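Local coordinates for protein beta-Alanyl-CoA:Ammonia Lyase (Clostridium propionicum, PDB 4MZQ) that probably removes ammonia from beta-alanyl coenzyme A as a hot-dog-fold lyase, and holds propionyl coenzyme A in this structure, at residues Ile48-Gly53 with Ser121-Lys126; Ser82-Phe87 with Thr117-Leu122; Arg28-Trp33 with Lys55-Thr60. All coordinates share one frame; numbering follows the deposited sequence. Where two conformers were deposited one is given.

Contact 1 (Ile48-Gly53 with Ser121-Lys126); sequences ISLFLG and SLFIAK. With 1VU (propionyl Coenzyme A), chain M.
A classic beta bulge in strand 50-59, where Leu52 and Gly53 both face Ser121 of strand 106-123, marks the part of a hot-dog sheet that lines a coenzyme A pocket. It is a worked example of how a local break in register can coexist with a continuous sheet. Leu52 N gives its hydrogen to Ser121 O at 2.8 Å, while Ser121 N turns to Gly53 O at 2.9 Å. Where strand 50-59 begins and strand 106-123 ends, the pairing is regular: Leu50 N reaches Phe123 O at 3.0 Å, and Phe123 N returns a bond to Leu50 O at 2.7 Å.

The two faces do different work. On one, Leu122 CG lies over a face of the Phe51 ring, 4.0 Å from its centroid and 23° off the normal, a CH-pi contact displaced toward the rim. Phe51 also stacks with Tyr54 and packs on Phe59 of the second subunit, and Leu122 touches Met41 of helix 27-45. The other face meets propionyl coenzyme A. Phe123 holds CG anti to its own N (chi1 172°), and one face of its ring comes under methyl C12 of the pantoyl group. The Leu52 side chain passes at a slant over the stem of Phe123, its CG 3.7 Å from Phe123 CB, and its CD1 touches the ribose oxygen of the coenzyme. Phe51 O accepts a hydrogen bond from the pantetheine amide N at 3.0 Å, tying the strand backbone to the ligand arm that leads to the sulfur.

Where the pairing gives way to loop, Ser49 CB packs on Ile124 CG1, close to the zinc ligand Asp45. Ser49 OG bonds back to Ile48 O at 2.7 Å, and methyl CD2 of Leu122 lies against this hydroxyl.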
# COMPACT_ATOMS: atom_id res chain seq x y z
N ILE A 48 -12.61 2.41 -20.51
CA ILE A 48 -11.79 3.04 -19.48
C ILE A 48 -10.69 3.93 -20.07
O ILE A 48 -10.17 4.79 -19.37
CB ILE A 48 -11.14 2.01 -18.51
CG1 ILE A 48 -10.26 0.99 -19.25
CG2 ILE A 48 -12.20 1.32 -17.68
CD1 ILE A 48 -9.30 0.25 -18.29
N SER A 49 -10.37 3.73 -21.35
CA SER A 49 -9.48 4.62 -22.12
C SER A 49 -8.01 4.50 -21.71
O SER A 49 -7.68 3.83 -20.73
CB SER A 49 -9.93 6.09 -22.01
OG SER A 49 -9.25 6.75 -20.94
N LEU A 50 -7.15 5.13 -22.49
CA LEU A 50 -5.75 5.32 -22.12
C LEU A 50 -5.42 6.80 -22.01
O LEU A 50 -5.79 7.61 -22.88
CB LEU A 50 -4.81 4.65 -23.13
CG LEU A 50 -4.94 3.13 -23.27
CD1 LEU A 50 -4.25 2.65 -24.56
CD2 LEU A 50 -4.34 2.41 -22.06
N PHE A 51 -4.70 7.18 -20.96
CA PHE A 51 -4.31 8.57 -20.83
C PHE A 51 -3.20 8.89 -21.83
O PHE A 51 -2.17 8.22 -21.87
CB PHE A 51 -3.86 8.86 -19.39
CG PHE A 51 -4.36 10.17 -18.87
CD1 PHE A 51 -5.44 10.22 -18.01
CD2 PHE A 51 -3.75 11.36 -19.25
CE1 PHE A 51 -5.91 11.43 -17.53
CE2 PHE A 51 -4.22 12.57 -18.77
CZ PHE A 51 -5.30 12.61 -17.91
N LEU A 52 -3.40 9.94 -22.62
CA LEU A 52 -2.39 10.35 -23.61
C LEU A 52 -1.28 11.21 -23.02
O LEU A 52 -0.11 11.11 -23.40
CB LEU A 52 -3.04 11.13 -24.75
CG LEU A 52 -3.97 10.37 -25.69
CD1 LEU A 52 -4.98 11.31 -26.30
CD2 LEU A 52 -3.17 9.66 -26.77
N GLY A 53 -1.67 12.12 -22.14
CA GLY A 53 -0.73 13.06 -21.56
C GLY A 53 -1.42 14.29 -21.03
O GLY A 53 -2.65 14.41 -21.08
N SER A 121 -5.45 14.78 -21.85
CA SER A 121 -6.22 14.15 -22.90
C SER A 121 -6.19 12.64 -22.77
O SER A 121 -5.19 12.08 -22.32
CB SER A 121 -5.69 14.56 -24.27
OG SER A 121 -5.85 15.95 -24.48
N LEU A 122 -7.27 12.00 -23.19
CA LEU A 122 -7.37 10.55 -23.14
C LEU A 122 -7.77 10.01 -24.50
O LEU A 122 -8.32 10.74 -25.33
CB LEU A 122 -8.38 10.12 -22.06
CG LEU A 122 -8.05 10.59 -20.63
CD1 LEU A 122 -8.74 11.92 -20.37
CD2 LEU A 122 -8.49 9.56 -19.59
N PHE A 123 -7.51 8.72 -24.71
CA PHE A 123 -7.64 8.04 -25.99
C PHE A 123 -8.60 6.86 -25.88
O PHE A 123 -8.47 6.04 -24.97
CB PHE A 123 -6.25 7.56 -26.43
CG PHE A 123 -6.24 6.67 -27.64
CD1 PHE A 123 -6.15 7.22 -28.91
CD2 PHE A 123 -6.27 5.29 -27.52
CE1 PHE A 123 -6.11 6.41 -30.04
CE2 PHE A 123 -6.24 4.47 -28.64
CZ PHE A 123 -6.16 5.03 -29.90
N ILE A 124 -9.54 6.77 -26.82
CA ILE A 124 -10.29 5.54 -27.02
C ILE A 124 -10.24 5.21 -28.50
O ILE A 124 -10.71 5.99 -29.32
CB ILE A 124 -11.76 5.67 -26.58
CG1 ILE A 124 -11.85 6.16 -25.13
CG2 ILE A 124 -12.48 4.32 -26.73
CD1 ILE A 124 -13.27 6.38 -24.66
N ALA A 125 -9.62 4.09 -28.84
CA ALA A 125 -9.55 3.64 -30.22
C ALA A 125 -10.96 3.59 -30.82
O ALA A 125 -11.91 3.25 -30.12
CB ALA A 125 -8.88 2.26 -30.31
N LYS A 126 -11.08 3.94 -32.09
CA LYS A 126 -12.38 4.06 -32.74
C LYS A 126 -13.24 2.81 -32.53
O LYS A 126 -14.43 2.91 -32.22
CB LYS A 126 -12.21 4.35 -34.24
CG LYS A 126 -13.51 4.61 -35.00
CD LYS A 126 -14.34 5.76 -34.40
CE LYS A 126 -13.60 7.10 -34.45
NZ LYS A 126 -14.40 8.26 -33.91
O14 1VU M . -7.43 13.39 -33.98
P2 1VU M . -7.74 12.71 -32.67
O15 1VU M . -7.97 11.22 -32.80
O16 1VU M . -8.75 13.44 -31.83
O13 1VU M . -6.38 12.90 -31.80
C23 1VU M . -5.23 12.07 -31.98
C22 1VU M . -4.05 12.86 -31.46
O12 1VU M . -4.04 14.24 -31.85
C16 1VU M . -4.22 12.68 -29.96
N2 1VU M . -2.97 12.76 -29.19
C21 1VU M . -2.82 13.59 -28.17
N6 1VU M . -3.65 14.50 -27.62
C20 1VU M . -3.22 15.23 -26.58
N5 1VU M . -1.99 15.09 -26.07
C19 1VU M . -1.14 14.18 -26.59
N4 1VU M . 0.10 14.04 -26.07
C18 1VU M . -1.54 13.41 -27.66
N3 1VU M . -0.95 12.46 -28.41
C17 1VU M . -1.84 12.06 -29.35
O11 1VU M . -4.70 11.35 -29.77
C15 1VU M . -5.27 10.89 -31.00
C14 1VU M . -4.49 9.68 -31.51
O10 1VU M . -3.13 10.04 -31.82
P1 1VU M . -2.13 8.93 -32.41
O8 1VU M . -2.84 8.25 -33.56
O9 1VU M . -0.77 9.53 -32.62
O7 1VU M . -2.13 7.91 -31.16
P 1VU M . -0.80 7.16 -30.67
O5 1VU M . -0.25 6.36 -31.83
O6 1VU M . 0.05 8.16 -29.91
O4 1VU M . -1.43 6.11 -29.64
C13 1VU M . -2.01 6.60 -28.43
C10 1VU M . -1.89 5.53 -27.35
C11 1VU M . -2.70 5.95 -26.13
C12 1VU M . -2.38 4.19 -27.90
C9 1VU M . -0.40 5.43 -27.03
O3 1VU M . 0.16 6.75 -26.94
C8 1VU M . -0.15 4.68 -25.74
O2 1VU M . -0.36 3.48 -25.66
N1 1VU M . 0.33 5.42 -24.75
C7 1VU M . 0.37 4.98 -23.37
C6 1VU M . -0.97 5.27 -22.72
C5 1VU M . -0.97 4.85 -21.26
O1 1VU M . -0.45 3.79 -20.94
N 1VU M . -1.54 5.70 -20.40
C4 1VU M . -1.54 5.46 -18.96
C3 1VU M . -2.42 4.29 -18.48
S 1VU M . -4.19 4.64 -18.68

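Contact 2 (Ser82-Phe87 with Thr117-Leu122); sequences SYTCKF and TATGSL. With 1VU (propionyl Coenzyme A), chain M.
Lys86 reaches across to Thr119 in a non-hydrogen-bonded pair of the antiparallel hairpin formed by strands 82-95 and 106-123, and its side chain can be followed atom by atom. CB stands 4.1 Å from Ala118 O. The chain then bends at chi2 (-123°) and again at chi4 (-49°), which brings it steadily closer to the threonine: Lys86 CG is 4.1 Å, CD 3.8 Å and CE 3.6 Å from Thr119 OG1, and NZ ends 2.8 Å from that oxygen in a hydrogen bond it donates. NZ also brushes methyl CG2 of Thr119, and the lysine rests on Trp74 and Glu76 of strand 68-78.

Further along this face, Thr84 OG1 and Ser121 OG share a weak hydrogen bond at 3.4 Å. The other face is mostly apolar. Cys85 SG packs on Leu122 CD1, and Phe87 turns its ring edge to the backbone of Gly120, with CE2 3.8 Å from Gly120 N; the missing side chain lets the ring come this near. Tyr83 presents its edge to Leu122 O and sends its hydroxyl to the zinc ligand Asp45.

Backbone bonds of three pairs, Tyr83 with Leu122, Cys85 with Gly120 and Phe87 with Ala118, fix this register. At the start of strand 82-95 Ser82 OG donates to O16 of the coenzyme 3'-phosphate at 2.7 Å, assisted by Ser82 N, so neutral donors help to bind a charged group.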
# COMPACT_ATOMS: atom_id res chain seq x y z
N SER A 82 -9.36 11.13 -29.61
CA SER A 82 -8.91 11.82 -28.41
C SER A 82 -10.03 12.64 -27.78
O SER A 82 -11.00 13.00 -28.43
CB SER A 82 -7.70 12.72 -28.70
OG SER A 82 -8.11 13.96 -29.26
N TYR A 83 -9.88 12.89 -26.49
CA TYR A 83 -10.82 13.66 -25.68
C TYR A 83 -9.99 14.57 -24.81
O TYR A 83 -9.11 14.09 -24.10
CB TYR A 83 -11.70 12.76 -24.79
CG TYR A 83 -12.37 11.61 -25.52
CD1 TYR A 83 -11.64 10.50 -25.94
CD2 TYR A 83 -13.73 11.63 -25.78
CE1 TYR A 83 -12.24 9.46 -26.62
CE2 TYR A 83 -14.34 10.60 -26.47
CZ TYR A 83 -13.59 9.51 -26.88
OH TYR A 83 -14.19 8.46 -27.55
N THR A 84 -10.24 15.87 -24.87
CA THR A 84 -9.46 16.82 -24.10
C THR A 84 -10.27 17.28 -22.89
O THR A 84 -11.43 17.67 -23.02
CB THR A 84 -9.04 18.01 -24.96
OG1 THR A 84 -8.34 17.53 -26.11
CG2 THR A 84 -8.13 18.95 -24.17
N CYS A 85 -9.65 17.19 -21.72
CA CYS A 85 -10.31 17.45 -20.44
C CYS A 85 -9.55 18.48 -19.62
O CYS A 85 -8.35 18.67 -19.79
CB CYS A 85 -10.43 16.15 -19.64
SG CYS A 85 -11.30 14.82 -20.52
N LYS A 86 -10.28 19.14 -18.74
CA LYS A 86 -9.69 20.02 -17.74
C LYS A 86 -9.89 19.41 -16.36
O LYS A 86 -10.90 18.74 -16.10
CB LYS A 86 -10.28 21.43 -17.80
CG LYS A 86 -9.82 22.23 -19.00
CD LYS A 86 -9.15 23.54 -18.60
CE LYS A 86 -8.77 24.36 -19.82
NZ LYS A 86 -8.03 23.53 -20.81
N PHE A 87 -8.93 19.67 -15.49
CA PHE A 87 -8.90 19.10 -14.14
C PHE A 87 -8.59 20.14 -13.07
O PHE A 87 -7.82 21.08 -13.29
CB PHE A 87 -7.86 17.98 -14.06
CG PHE A 87 -8.10 16.85 -15.03
CD1 PHE A 87 -8.94 15.80 -14.70
CD2 PHE A 87 -7.48 16.84 -16.27
CE1 PHE A 87 -9.16 14.76 -15.59
CE2 PHE A 87 -7.69 15.81 -17.16
CZ PHE A 87 -8.53 14.77 -16.83
N THR A 117 -4.21 22.40 -10.98
CA THR A 117 -4.97 22.47 -12.23
C THR A 117 -4.24 21.71 -13.33
O THR A 117 -3.03 21.49 -13.24
CB THR A 117 -5.19 23.92 -12.70
OG1 THR A 117 -3.92 24.53 -12.96
CG2 THR A 117 -5.94 24.74 -11.65
N ALA A 118 -4.97 21.28 -14.35
CA ALA A 118 -4.36 20.60 -15.49
C ALA A 118 -5.28 20.57 -16.68
O ALA A 118 -6.50 20.65 -16.55
CB ALA A 118 -3.99 19.18 -15.12
N THR A 119 -4.66 20.43 -17.85
CA THR A 119 -5.35 20.04 -19.06
C THR A 119 -4.74 18.71 -19.46
O THR A 119 -3.52 18.58 -19.50
CB THR A 119 -5.19 21.08 -20.20
OG1 THR A 119 -5.76 22.34 -19.80
CG2 THR A 119 -5.87 20.58 -21.47
N GLY A 120 -5.56 17.70 -19.73
CA GLY A 120 -5.02 16.42 -20.14
C GLY A 120 -5.95 15.78 -21.13
O GLY A 120 -7.12 16.17 -21.22
N SER A 121 -5.45 14.78 -21.85
CA SER A 121 -6.22 14.15 -22.90
C SER A 121 -6.19 12.64 -22.77
O SER A 121 -5.19 12.08 -22.32
CB SER A 121 -5.69 14.56 -24.27
OG SER A 121 -5.85 15.95 -24.48
N LEU A 122 -7.27 12.00 -23.19
CA LEU A 122 -7.37 10.55 -23.14
C LEU A 122 -7.77 10.01 -24.50
O LEU A 122 -8.32 10.74 -25.33
CB LEU A 122 -8.38 10.12 -22.06
CG LEU A 122 -8.05 10.59 -20.63
CD1 LEU A 122 -8.74 11.92 -20.37
CD2 LEU A 122 -8.49 9.56 -19.59
O14 1VU M . -7.43 13.39 -33.98
P2 1VU M . -7.74 12.71 -32.67
O15 1VU M . -7.97 11.22 -32.80
O16 1VU M . -8.75 13.44 -31.83
O13 1VU M . -6.38 12.90 -31.80
C23 1VU M . -5.23 12.07 -31.98
C22 1VU M . -4.05 12.86 -31.46
O12 1VU M . -4.04 14.24 -31.85
C16 1VU M . -4.22 12.68 -29.96
N2 1VU M . -2.97 12.76 -29.19
C21 1VU M . -2.82 13.59 -28.17
N6 1VU M . -3.65 14.50 -27.62
C20 1VU M . -3.22 15.23 -26.58
N5 1VU M . -1.99 15.09 -26.07
C19 1VU M . -1.14 14.18 -26.59
N4 1VU M . 0.10 14.04 -26.07
C18 1VU M . -1.54 13.41 -27.66
N3 1VU M . -0.95 12.46 -28.41
C17 1VU M . -1.84 12.06 -29.35
O11 1VU M . -4.70 11.35 -29.77
C15 1VU M . -5.27 10.89 -31.00
C14 1VU M . -4.49 9.68 -31.51
O10 1VU M . -3.13 10.04 -31.82
P1 1VU M . -2.13 8.93 -32.41
O8 1VU M . -2.84 8.25 -33.56
O9 1VU M . -0.77 9.53 -32.62
O7 1VU M . -2.13 7.91 -31.16
P 1VU M . -0.80 7.16 -30.67
O5 1VU M . -0.25 6.36 -31.83
O6 1VU M . 0.05 8.16 -29.91
O4 1VU M . -1.43 6.11 -29.64
C13 1VU M . -2.01 6.60 -28.43
C10 1VU M . -1.89 5.53 -27.35
C11 1VU M . -2.70 5.95 -26.13
C12 1VU M . -2.38 4.19 -27.90
C9 1VU M . -0.40 5.43 -27.03
O3 1VU M . 0.16 6.75 -26.94
C8 1VU M . -0.15 4.68 -25.74
O2 1VU M . -0.36 3.48 -25.66
N1 1VU M . 0.33 5.42 -24.75
C7 1VU M . 0.37 4.98 -23.37
C6 1VU M . -0.97 5.27 -22.72
C5 1VU M . -0.97 4.85 -21.26
O1 1VU M . -0.45 3.79 -20.94
N 1VU M . -1.54 5.70 -20.40
C4 1VU M . -1.54 5.46 -18.96
C3 1VU M . -2.42 4.29 -18.48
S 1VU M . -4.19 4.64 -18.68

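Contact 3 (Arg28-Trp33 with Lys55-Thr60); sequences RIVNQW and KDIEFT. With 1VU (propionyl Coenzyme A), chain R.
Helix 28-33 and strand 56-59 run at 132° to each other, their axes 10.7 Å apart at the nearest point, so the space between is bridged by side chains alone. Val30 contributes one branch: its CG2 meets Ile57 CD1 at 3.9 Å and comes to the edge of the Phe59 ring, 4.2 Å from CZ. The valine crosses both partners at about a right angle. Ile29 CD1 meets Phe59 CD1 at 4.2 Å, oblique to the ring. One turn on, Trp33 and Ile57 lie alongside each other, running opposite ways, and Ile57 CG2 lies in the indole plane, 4.0 Å from CZ3. That same methyl sits 3.6 Å above a face of the Phe59 ring, so it touches both aromatic groups.

This is the packing of a hot-dog fold, in which a long helix is wrapped by an antiparallel sheet. Here the sheet runs on into the second subunit, and Ile57 packs against Ile57 of that chain.

The outer side of the strand serves a different purpose. Glu58 points away from the helix, its CG anti to the backbone N (chi1 -169°) and the chain extended beyond, and OE1 accepts a hydrogen bond from the adenine amino N4 of propionyl coenzyme A at 2.8 Å. Phe59 O takes one from amide N1 at 2.9 Å. Ser82 of the second subunit bonds the same ligand. Trp33 NE1 donates to Glu88 O.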
# COMPACT_ATOMS: atom_id res chain seq x y z
N ARG A 28 -0.01 12.36 -6.26
CA ARG A 28 -1.23 11.81 -5.67
C ARG A 28 -2.44 12.44 -6.35
O ARG A 28 -3.47 11.80 -6.55
CB ARG A 28 -1.28 12.06 -4.16
CG ARG A 28 -2.57 11.63 -3.46
CD ARG A 28 -2.73 10.13 -3.52
NE ARG A 28 -4.01 9.69 -2.94
CZ ARG A 28 -5.15 9.65 -3.62
NH1 ARG A 28 -5.19 10.02 -4.90
NH2 ARG A 28 -6.25 9.23 -3.01
N ILE A 29 -2.29 13.71 -6.72
CA ILE A 29 -3.33 14.44 -7.44
C ILE A 29 -3.50 13.86 -8.84
O ILE A 29 -4.61 13.61 -9.29
CB ILE A 29 -3.01 15.94 -7.53
CG1 ILE A 29 -3.03 16.57 -6.13
CG2 ILE A 29 -3.98 16.66 -8.47
CD1 ILE A 29 -2.65 18.05 -6.09
N VAL A 30 -2.37 13.63 -9.51
CA VAL A 30 -2.40 13.08 -10.85
C VAL A 30 -2.99 11.67 -10.87
O VAL A 30 -3.70 11.31 -11.81
CB VAL A 30 -0.99 13.07 -11.45
CG1 VAL A 30 -1.02 12.58 -12.89
CG2 VAL A 30 -0.42 14.49 -11.39
N ASN A 31 -2.70 10.89 -9.82
CA ASN A 31 -3.34 9.59 -9.64
C ASN A 31 -4.85 9.77 -9.70
O ASN A 31 -5.54 9.08 -10.45
CB ASN A 31 -2.93 8.96 -8.29
CG ASN A 31 -3.17 7.45 -8.24
OD1 ASN A 31 -4.07 6.92 -8.87
ND2 ASN A 31 -2.34 6.76 -7.47
N GLN A 32 -5.36 10.73 -8.95
CA GLN A 32 -6.80 10.85 -8.85
C GLN A 32 -7.39 11.35 -10.16
O GLN A 32 -8.44 10.89 -10.58
CB GLN A 32 -7.21 11.78 -7.71
CG GLN A 32 -8.61 11.46 -7.23
CD GLN A 32 -8.70 10.07 -6.66
OE1 GLN A 32 -7.82 9.63 -5.91
NE2 GLN A 32 -9.76 9.35 -7.02
N TRP A 33 -6.70 12.29 -10.81
CA TRP A 33 -7.15 12.80 -12.10
C TRP A 33 -7.21 11.69 -13.15
O TRP A 33 -8.07 11.72 -14.04
CB TRP A 33 -6.24 13.93 -12.56
CG TRP A 33 -6.46 15.24 -11.85
CD1 TRP A 33 -7.57 15.63 -11.16
CD2 TRP A 33 -5.54 16.34 -11.80
NE1 TRP A 33 -7.40 16.91 -10.68
CE2 TRP A 33 -6.16 17.37 -11.06
CE3 TRP A 33 -4.25 16.54 -12.30
CZ2 TRP A 33 -5.54 18.58 -10.81
CZ3 TRP A 33 -3.63 17.76 -12.05
CH2 TRP A 33 -4.27 18.76 -11.32
N LYS A 55 -1.14 18.62 -21.10
CA LYS A 55 -0.56 19.81 -21.72
C LYS A 55 0.19 20.59 -20.65
O LYS A 55 1.31 21.06 -20.85
CB LYS A 55 -1.64 20.67 -22.37
N ASP A 56 -0.45 20.70 -19.49
CA ASP A 56 0.15 21.36 -18.34
C ASP A 56 -0.44 20.84 -17.04
O ASP A 56 -1.58 20.39 -17.00
CB ASP A 56 -0.05 22.88 -18.41
N ILE A 57 0.35 20.92 -15.99
CA ILE A 57 -0.11 20.59 -14.64
C ILE A 57 0.51 21.65 -13.76
O ILE A 57 1.70 21.93 -13.90
CB ILE A 57 0.34 19.20 -14.17
CG1 ILE A 57 -0.34 18.10 -14.98
CG2 ILE A 57 0.06 19.04 -12.66
CD1 ILE A 57 0.08 16.71 -14.56
N GLU A 58 -0.28 22.28 -12.89
CA GLU A 58 0.29 23.20 -11.91
C GLU A 58 -0.09 22.73 -10.52
O GLU A 58 -1.26 22.47 -10.27
CB GLU A 58 -0.18 24.63 -12.13
CG GLU A 58 0.61 25.66 -11.30
CD GLU A 58 0.55 27.07 -11.89
OE1 GLU A 58 1.61 27.74 -11.92
OE2 GLU A 58 -0.54 27.50 -12.31
N PHE A 59 0.89 22.58 -9.64
CA PHE A 59 0.64 22.28 -8.23
C PHE A 59 0.70 23.60 -7.46
O PHE A 59 1.77 24.19 -7.32
CB PHE A 59 1.66 21.28 -7.67
CG PHE A 59 1.73 19.98 -8.43
CD1 PHE A 59 0.64 19.12 -8.49
CD2 PHE A 59 2.91 19.60 -9.07
CE1 PHE A 59 0.72 17.92 -9.19
CE2 PHE A 59 2.99 18.39 -9.75
CZ PHE A 59 1.90 17.55 -9.81
N THR A 60 -0.44 24.06 -6.98
CA THR A 60 -0.57 25.45 -6.55
C THR A 60 -0.55 25.66 -5.04
O THR A 60 -0.31 26.77 -4.58
CB THR A 60 -1.87 26.07 -7.10
OG1 THR A 60 -2.97 25.20 -6.80
CG2 THR A 60 -1.79 26.25 -8.59
O14 1VU R . 11.92 33.33 -11.37
P2 1VU R . 12.04 32.00 -10.68
O15 1VU R . 12.10 32.09 -9.18
O16 1VU R . 13.09 31.06 -11.25
O13 1VU R . 10.62 31.34 -11.06
C23 1VU R . 9.41 31.65 -10.37
C22 1VU R . 8.26 31.29 -11.28
O12 1VU R . 8.54 31.69 -12.62
C16 1VU R . 8.23 29.78 -11.13
N2 1VU R . 6.94 29.10 -11.38
C21 1VU R . 6.78 28.08 -12.22
N6 1VU R . 7.64 27.45 -13.07
C20 1VU R . 7.21 26.44 -13.83
N5 1VU R . 5.93 26.04 -13.78
C19 1VU R . 5.04 26.64 -12.96
N4 1VU R . 3.75 26.21 -12.95
C18 1VU R . 5.46 27.69 -12.16
N3 1VU R . 4.84 28.48 -11.25
C17 1VU R . 5.77 29.34 -10.77
O11 1VU R . 8.58 29.52 -9.77
C15 1VU R . 9.28 30.65 -9.23
C14 1VU R . 8.57 31.26 -8.02
O10 1VU R . 7.27 31.71 -8.41
P1 1VU R . 6.28 32.49 -7.41
O8 1VU R . 7.11 33.44 -6.58
O9 1VU R . 5.10 32.98 -8.21
O7 1VU R . 5.85 31.27 -6.46
P 1VU R . 4.33 30.75 -6.29
O5 1VU R . 3.49 31.84 -5.66
O6 1VU R . 3.88 30.09 -7.57
O4 1VU R . 4.60 29.64 -5.16
C13 1VU R . 5.25 28.42 -5.51
C10 1VU R . 4.94 27.36 -4.48
C11 1VU R . 5.68 26.08 -4.83
C12 1VU R . 5.34 27.84 -3.09
C9 1VU R . 3.42 27.10 -4.53
O3 1VU R . 3.04 27.01 -5.91
C8 1VU R . 3.04 25.83 -3.83
O2 1VU R . 3.05 25.75 -2.60
N1 1VU R . 2.69 24.82 -4.63
C7 1VU R . 2.47 23.46 -4.17
C6 1VU R . 3.73 22.62 -4.34
C5 1VU R . 3.51 21.18 -3.96
O1 1VU R . 2.81 20.89 -2.99
N 1VU R . 4.12 20.29 -4.74
C4 1VU R . 3.94 18.85 -4.56
C3 1VU R . 4.61 18.31 -3.30
S 1VU R . 6.42 18.25 -3.43

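In the fold
All three contacts lie on one antiparallel sheet and the helix it wraps. Contacts 1 and 2 are centred about 10 Å apart and share Ser121 and Leu122 on strand 106-123, which runs between strands 82-95 and 50-59. Contact 3 is about 11 Å from contact 2 and about 17 Å from contact 1, farther along strand 50-59. In sequence, contacts 1 and 3 interleave, whereas both segments of contact 3 precede those of contact 2. Contacts 1 and 2 touch one coenzyme molecule and contact 3 another; each ligand is also bonded by the second subunit, so each coenzyme site is composed from both chains of a pair.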